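Local structure of ralf, proline/betaine transporter (Legionella pneumophila, 4D7Q) at residues M86-Q91 against G122-Q127; E279-K284 against I300-R305. The protein probably acts as a guanine nucleotide exchange factor, here as an engineered chimera joining the Sec7 domain of Legionella RalF to the capping domain of Rickettsia RalF. The protein carries 2 engineered substitutions. One frame throughout, in Å; residues are numbered along the deposited sequence.

Contact 1 (M86-Q91 against G122-Q127)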
loop_
_atom_site.group_PDB
_atom_site.type_symbol
_atom_site.label_atom_id
_atom_site.label_comp_id
_atom_site.label_asym_id
_atom_site.label_seq_id
_atom_site.Cartn_x
_atom_site.Cartn_y
_atom_site.Cartn_z
ATOM N N MET A 86 12.398 15.110 3.645
ATOM C CA MET A 86 12.887 15.061 2.267
ATOM C C MET A 86 12.879 16.474 1.709
ATOM O O MET A 86 11.974 17.259 2.008
ATOM C CB MET A 86 12.064 14.109 1.405
ATOM C CG MET A 86 11.956 12.727 2.005
ATOM S SD MET A 86 11.032 11.621 0.933
ATOM C CE MET A 86 12.335 11.137 -0.208
ATOM N N ASN A 87 13.904 16.818 0.937
ATOM C CA ASN A 87 13.995 18.177 0.417
ATOM C C ASN A 87 13.487 18.223 -1.008
ATOM O O ASN A 87 14.161 17.725 -1.897
ATOM C CB ASN A 87 15.429 18.733 0.572
ATOM C CG ASN A 87 15.618 20.183 0.143
ATOM O OD1 ASN A 87 14.665 20.949 -0.072
ATOM N ND2 ASN A 87 16.871 20.591 0.022
ATOM N N PHE A 88 12.266 18.774 -1.214
ATOM C CA PHE A 88 11.651 18.884 -2.545
ATOM C C PHE A 88 11.757 20.298 -3.118
ATOM O O PHE A 88 11.345 20.524 -4.260
ATOM C CB PHE A 88 10.175 18.433 -2.532
ATOM C CG PHE A 88 9.924 16.991 -2.169
ATOM C CD1 PHE A 88 10.441 15.959 -2.949
ATOM C CD2 PHE A 88 9.152 16.661 -1.056
ATOM C CE1 PHE A 88 10.240 14.624 -2.590
ATOM C CE2 PHE A 88 8.922 15.320 -0.716
ATOM C CZ PHE A 88 9.461 14.314 -1.490
ATOM N N ASN A 89 12.266 21.258 -2.320
ATOM C CA ASN A 89 12.394 22.641 -2.763
ATOM C C ASN A 89 13.361 22.764 -3.933
ATOM O O ASN A 89 14.489 22.272 -3.867
ATOM C CB ASN A 89 12.736 23.599 -1.614
ATOM C CG ASN A 89 12.452 25.033 -1.997
ATOM O OD1 ASN A 89 11.299 25.430 -2.231
ATOM N ND2 ASN A 89 13.504 25.818 -2.170
ATOM N N GLY A 90 12.857 23.318 -5.030
ATOM C CA GLY A 90 13.620 23.488 -6.265
ATOM C C GLY A 90 13.694 22.269 -7.172
ATOM O O GLY A 90 14.268 22.361 -8.257
ATOM N N GLN A 91 13.143 21.132 -6.731
ATOM C CA GLN A 91 13.061 19.885 -7.482
ATOM C C GLN A 91 11.849 19.956 -8.390
ATOM O O GLN A 91 10.848 20.477 -8.005
ATOM C CB GLN A 91 12.905 18.677 -6.537
ATOM C CG GLN A 91 14.167 18.073 -5.955
ATOM C CD GLN A 91 14.113 16.580 -5.685
ATOM O OE1 GLN A 91 13.435 16.114 -4.791
ATOM N NE2 GLN A 91 14.879 15.832 -6.439
ATOM N N GLY A 122 1.161 16.261 -0.492
ATOM C CA GLY A 122 1.088 17.318 0.523
ATOM C C GLY A 122 2.422 18.003 0.760
ATOM O O GLY A 122 2.494 19.229 0.820
ATOM N N ALA A 123 3.506 17.215 0.835
ATOM C CA ALA A 123 4.844 17.752 1.083
ATOM C C ALA A 123 5.429 18.483 -0.138
ATOM O O ALA A 123 6.019 19.543 0.027
ATOM C CB ALA A 123 5.774 16.656 1.561
ATOM N N TYR A 124 5.230 17.948 -1.359
ATOM C CA TYR A 124 5.691 18.605 -2.579
ATOM C C TYR A 124 4.984 19.937 -2.740
ATOM O O TYR A 124 5.624 20.933 -3.097
ATOM C CB TYR A 124 5.443 17.750 -3.841
ATOM C CG TYR A 124 6.120 18.399 -5.023
ATOM C CD1 TYR A 124 7.480 18.224 -5.248
ATOM C CD2 TYR A 124 5.447 19.335 -5.808
ATOM C CE1 TYR A 124 8.142 18.922 -6.256
ATOM C CE2 TYR A 124 6.096 20.030 -6.821
ATOM C CZ TYR A 124 7.450 19.841 -7.023
ATOM O OH TYR A 124 8.090 20.518 -8.028
ATOM N N PHE A 125 3.655 19.952 -2.513
ATOM C CA PHE A 125 2.894 21.195 -2.612
ATOM C C PHE A 125 3.348 22.209 -1.540
ATOM O O PHE A 125 3.581 23.362 -1.873
ATOM C CB PHE A 125 1.377 20.954 -2.559
ATOM C CG PHE A 125 0.590 22.240 -2.435
ATOM C CD1 PHE A 125 0.634 23.205 -3.440
ATOM C CD2 PHE A 125 -0.149 22.515 -1.286
ATOM C CE1 PHE A 125 -0.054 24.422 -3.300
ATOM C CE2 PHE A 125 -0.858 23.724 -1.160
ATOM C CZ PHE A 125 -0.789 24.669 -2.155
ATOM N N GLN A 126 3.499 21.772 -0.286
ATOM C CA GLN A 126 3.919 22.648 0.807
ATOM C C GLN A 126 5.265 23.316 0.498
ATOM O O GLN A 126 5.412 24.525 0.684
ATOM C CB GLN A 126 3.980 21.868 2.133
ATOM C CG GLN A 126 4.081 22.769 3.361
ATOM C CD GLN A 126 4.852 22.108 4.476
ATOM O OE1 GLN A 126 4.288 21.716 5.508
ATOM N NE2 GLN A 126 6.165 21.974 4.296
ATOM N N GLN A 127 6.223 22.537 -0.009
ATOM C CA GLN A 127 7.551 23.036 -0.340
ATOM C C GLN A 127 7.606 23.777 -1.673
ATOM O O GLN A 127 8.550 24.531 -1.890
ATOM C CB GLN A 127 8.570 21.889 -0.322
ATOM C CG GLN A 127 8.782 21.273 1.058
ATOM C CD GLN A 127 9.840 20.207 1.019
ATOM O OE1 GLN A 127 10.854 20.342 0.338
ATOM N NE2 GLN A 127 9.656 19.146 1.785
#

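Contact 2 (E279-K284 against I300-R305)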
loop_
_atom_site.group_PDB
_atom_site.type_symbol
_atom_site.label_atom_id
_atom_site.label_comp_id
_atom_site.label_asym_id
_atom_site.label_seq_id
_atom_site.Cartn_x
_atom_site.Cartn_y
_atom_site.Cartn_z
ATOM N N GLU A 279 -10.086 -9.263 7.090
ATOM C CA GLU A 279 -10.390 -8.486 5.894
ATOM C C GLU A 279 -9.947 -9.166 4.593
ATOM O O GLU A 279 -8.839 -9.708 4.523
ATOM C CB GLU A 279 -9.723 -7.102 6.048
ATOM C CG GLU A 279 -9.705 -6.220 4.813
ATOM C CD GLU A 279 -8.816 -4.996 4.937
ATOM O OE1 GLU A 279 -7.828 -5.042 5.701
ATOM O OE2 GLU A 279 -9.110 -3.985 4.265
ATOM N N ILE A 280 -10.819 -9.128 3.563
ATOM C CA ILE A 280 -10.475 -9.626 2.235
ATOM C C ILE A 280 -10.342 -8.419 1.319
ATOM O O ILE A 280 -11.347 -7.802 0.973
ATOM C CB ILE A 280 -11.417 -10.683 1.573
ATOM C CG1 ILE A 280 -11.875 -11.824 2.515
ATOM C CG2 ILE A 280 -10.734 -11.239 0.301
ATOM C CD1 ILE A 280 -13.087 -12.686 1.900
ATOM N N GLN A 281 -9.123 -8.120 0.875
ATOM C CA GLN A 281 -8.910 -7.047 -0.104
ATOM C C GLN A 281 -8.996 -7.691 -1.476
ATOM O O GLN A 281 -8.275 -8.653 -1.742
ATOM C CB GLN A 281 -7.566 -6.381 0.071
ATOM C CG GLN A 281 -7.393 -5.644 1.400
ATOM C CD GLN A 281 -5.966 -5.184 1.498
ATOM O OE1 GLN A 281 -5.445 -4.532 0.595
ATOM N NE2 GLN A 281 -5.281 -5.577 2.554
ATOM N N VAL A 282 -9.940 -7.200 -2.307
ATOM C CA VAL A 282 -10.248 -7.688 -3.659
ATOM C C VAL A 282 -9.677 -6.715 -4.714
ATOM O O VAL A 282 -10.008 -5.525 -4.711
ATOM C CB VAL A 282 -11.778 -7.921 -3.882
ATOM C CG1 VAL A 282 -12.074 -8.357 -5.337
ATOM C CG2 VAL A 282 -12.345 -8.950 -2.886
ATOM N N TYR A 283 -8.883 -7.266 -5.642
ATOM C CA TYR A 283 -8.258 -6.566 -6.766
ATOM C C TYR A 283 -8.572 -7.250 -8.046
ATOM O O TYR A 283 -8.394 -8.463 -8.167
ATOM C CB TYR A 283 -6.731 -6.533 -6.627
ATOM C CG TYR A 283 -6.262 -5.793 -5.402
ATOM C CD1 TYR A 283 -6.223 -6.421 -4.154
ATOM C CD2 TYR A 283 -5.878 -4.459 -5.475
ATOM C CE1 TYR A 283 -5.838 -5.729 -3.013
ATOM C CE2 TYR A 283 -5.445 -3.774 -4.348
ATOM C CZ TYR A 283 -5.415 -4.417 -3.121
ATOM O OH TYR A 283 -5.029 -3.726 -2.006
ATOM N N LYS A 284 -9.020 -6.485 -9.020
ATOM C CA LYS A 284 -9.300 -7.024 -10.350
ATOM C C LYS A 284 -8.758 -6.020 -11.389
ATOM O O LYS A 284 -8.874 -4.804 -11.144
ATOM C CB LYS A 284 -10.810 -7.267 -10.560
ATOM C CG LYS A 284 -11.416 -8.371 -9.674
ATOM C CD LYS A 284 -12.737 -8.919 -10.208
ATOM C CE LYS A 284 -13.857 -7.905 -10.165
ATOM N NZ LYS A 284 -14.945 -8.248 -11.120
ATOM N N ILE A 300 -6.088 -10.437 -0.915
ATOM C CA ILE A 300 -5.223 -10.359 0.264
ATOM C C ILE A 300 -6.112 -10.521 1.508
ATOM O O ILE A 300 -7.032 -9.717 1.731
ATOM C CB ILE A 300 -4.351 -9.069 0.303
ATOM C CG1 ILE A 300 -3.375 -9.005 -0.931
ATOM C CG2 ILE A 300 -3.564 -8.976 1.638
ATOM C CD1 ILE A 300 -2.739 -7.600 -1.198
ATOM N N ILE A 301 -5.814 -11.556 2.328
ATOM C CA ILE A 301 -6.570 -11.847 3.551
ATOM C C ILE A 301 -5.734 -11.579 4.795
ATOM O O ILE A 301 -4.631 -12.105 4.936
ATOM C CB ILE A 301 -7.199 -13.276 3.548
ATOM C CG1 ILE A 301 -7.995 -13.540 2.251
ATOM C CG2 ILE A 301 -8.079 -13.528 4.802
ATOM C CD1 ILE A 301 -7.306 -14.448 1.359
ATOM N N GLN A 302 -6.273 -10.777 5.713
ATOM C CA GLN A 302 -5.542 -10.445 6.935
ATOM C C GLN A 302 -6.411 -10.464 8.161
ATOM O O GLN A 302 -7.547 -10.003 8.072
ATOM C CB GLN A 302 -4.913 -9.027 6.838
ATOM C CG GLN A 302 -3.873 -8.853 5.711
ATOM C CD GLN A 302 -3.489 -7.405 5.482
ATOM O OE1 GLN A 302 -4.042 -6.484 6.092
ATOM N NE2 GLN A 302 -2.500 -7.162 4.619
ATOM N N PRO A 303 -5.861 -10.892 9.339
ATOM C CA PRO A 303 -6.614 -10.735 10.598
ATOM C C PRO A 303 -6.711 -9.224 10.876
ATOM O O PRO A 303 -5.736 -8.491 10.679
ATOM C CB PRO A 303 -5.731 -11.430 11.649
ATOM C CG PRO A 303 -4.381 -11.477 11.064
ATOM C CD PRO A 303 -4.501 -11.429 9.574
ATOM N N LEU A 304 -7.886 -8.749 11.258
ATOM C CA LEU A 304 -8.087 -7.318 11.460
ATOM C C LEU A 304 -7.601 -6.744 12.803
ATOM O O LEU A 304 -8.003 -7.198 13.878
ATOM C CB LEU A 304 -9.561 -6.967 11.190
ATOM C CG LEU A 304 -9.903 -5.543 10.755
ATOM C CD1 LEU A 304 -9.223 -5.160 9.428
ATOM C CD2 LEU A 304 -11.401 -5.382 10.632
ATOM N N ARG A 305 -6.736 -5.716 12.717
ATOM C CA ARG A 305 -6.267 -4.956 13.878
ATOM C C ARG A 305 -7.441 -4.051 14.265
ATOM O O ARG A 305 -8.085 -3.471 13.381
ATOM C CB ARG A 305 -5.045 -4.092 13.510
ATOM C CG ARG A 305 -3.705 -4.767 13.761
ATOM C CD ARG A 305 -2.537 -3.813 13.523
ATOM N NE ARG A 305 -2.512 -2.711 14.492
ATOM C CZ ARG A 305 -1.813 -2.719 15.623
ATOM N NH1 ARG A 305 -1.086 -3.778 15.956
ATOM N NH2 ARG A 305 -1.845 -1.670 16.434
HETATM O O HOH W 1 -6.320 -5.839 7.569
HETATM O O HOH W 2 -6.433 -7.802 3.967
#

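Contact 1 (M86-Q91 against G122-Q127)
Ala123 meets Phe88 where helix 110-127 of the Sec7 part packs against the loop 86-91: its methyl CB lies at the ring edge, 4.1 Å from Phe88 CE2. One residue on, the Tyr124 side chain crosses that of Phe88 at a slant, CD1 standing 3.8 Å from Phe88 CB. With CG anti to its own backbone N (chi1 -172°), the tyrosine sends its hydroxyl past Phe88 to the far end of the type II turn Phe88-Gln91, where Tyr124 OH donates to Gln91 O at 2.8 Å; that oxygen lies in the plane of the ring, at its edge. Phe120, a turn earlier on the helix, packs against both aromatic rings. Gln127, the last residue of helix 110-127, extends its chain to the loop and uses both ends of its amide. Gln127 NE2 donates to Met86 O at 3.0 Å, a nearly straight bond (169°) in the plane of the amide. Gln127 OE1 accepts from Phe88 N at 2.6 Å, the donor tilted 28° out of the carbonyl plane. Asn128, just beyond, bonds Phe88 O through ND2. One side-chain amide thus satisfies two backbone groups, and its two bonds, one given and one accepted, fix its rotation and pin the loop on both sides of Asn87 to the end of the helix.

Contact 2 (E279-K284 against I300-R305)
Glu279 and Gln302 stand side by side on one face of a sheet in the capping-domain part, pointing the same way but with carboxylate and amide planes 81° apart. Glu279 has CG anti to its backbone N (chi1 170°), whereas Gln302 has CG beside the N; both chains then run extended, bringing their oxygens to a shared water. Water 1 donates to Glu279 OE1 at 2.5 Å and to Gln302 OE1 at 2.8 Å, bridging two acceptors. Ser267 OG on the adjacent strand holds the other carboxylate oxygen, and Gln302 NE2 is hydrogen-bonded to Pro207 O. Leu304 CD1 comes against Glu279 CB.

On the same face Gln281 crosses Gln302 obliquely, amide planes 84° apart. Gln281 OE1 accepts from Tyr283 OH at 2.8 Å, in the plane of the tyrosine ring, while NE2 donates to water 2, which in turn donates to Ile300 O. Glu109 of the Sec7 part also bonds NE2, a contact between the two fused parts of the chimera. Ile300 CD1 lies 4.0 Å from Tyr283 CE1.

On the reverse face, Ile280 CG2 and Ile301 CG1 are 4.1 Å apart, both residues touching Ile322. Hydrogen-bonded pairs Glu279-Gln302 and Gln281-Ile300 flank non-hydrogen-bonded Ile280-Ile301, the alternation of an antiparallel pair; these are the middle strands of the six-stranded capping-domain sheet, whose Ile280-Ile301 face packs on helix 313-325.

Overall arrangement
From the N terminus the chain passes through helix 73-84 into the loop 86-91, and contact 1 closes about thirty residues later on helix 110-127, enclosing mainly the helix 93-102 and the first part of that second helix. Contact 2 opens much later in the chain, within the capping-domain part: strand 277-283 is joined to 297-303 across a short connection carrying helix 290-293. The two closures follow in series, neither nesting nor crossing. The centres of contact 1 and contact 2 lie about 33 Å apart, on opposite sides of the chain's centre. The nearest atoms of contact 1 and contact 2 are about 21 Å apart. Contact 1 ties an interhelical loop to a helix in the Legionella part; contact 2 joins strands inside the Rickettsia capping sheet.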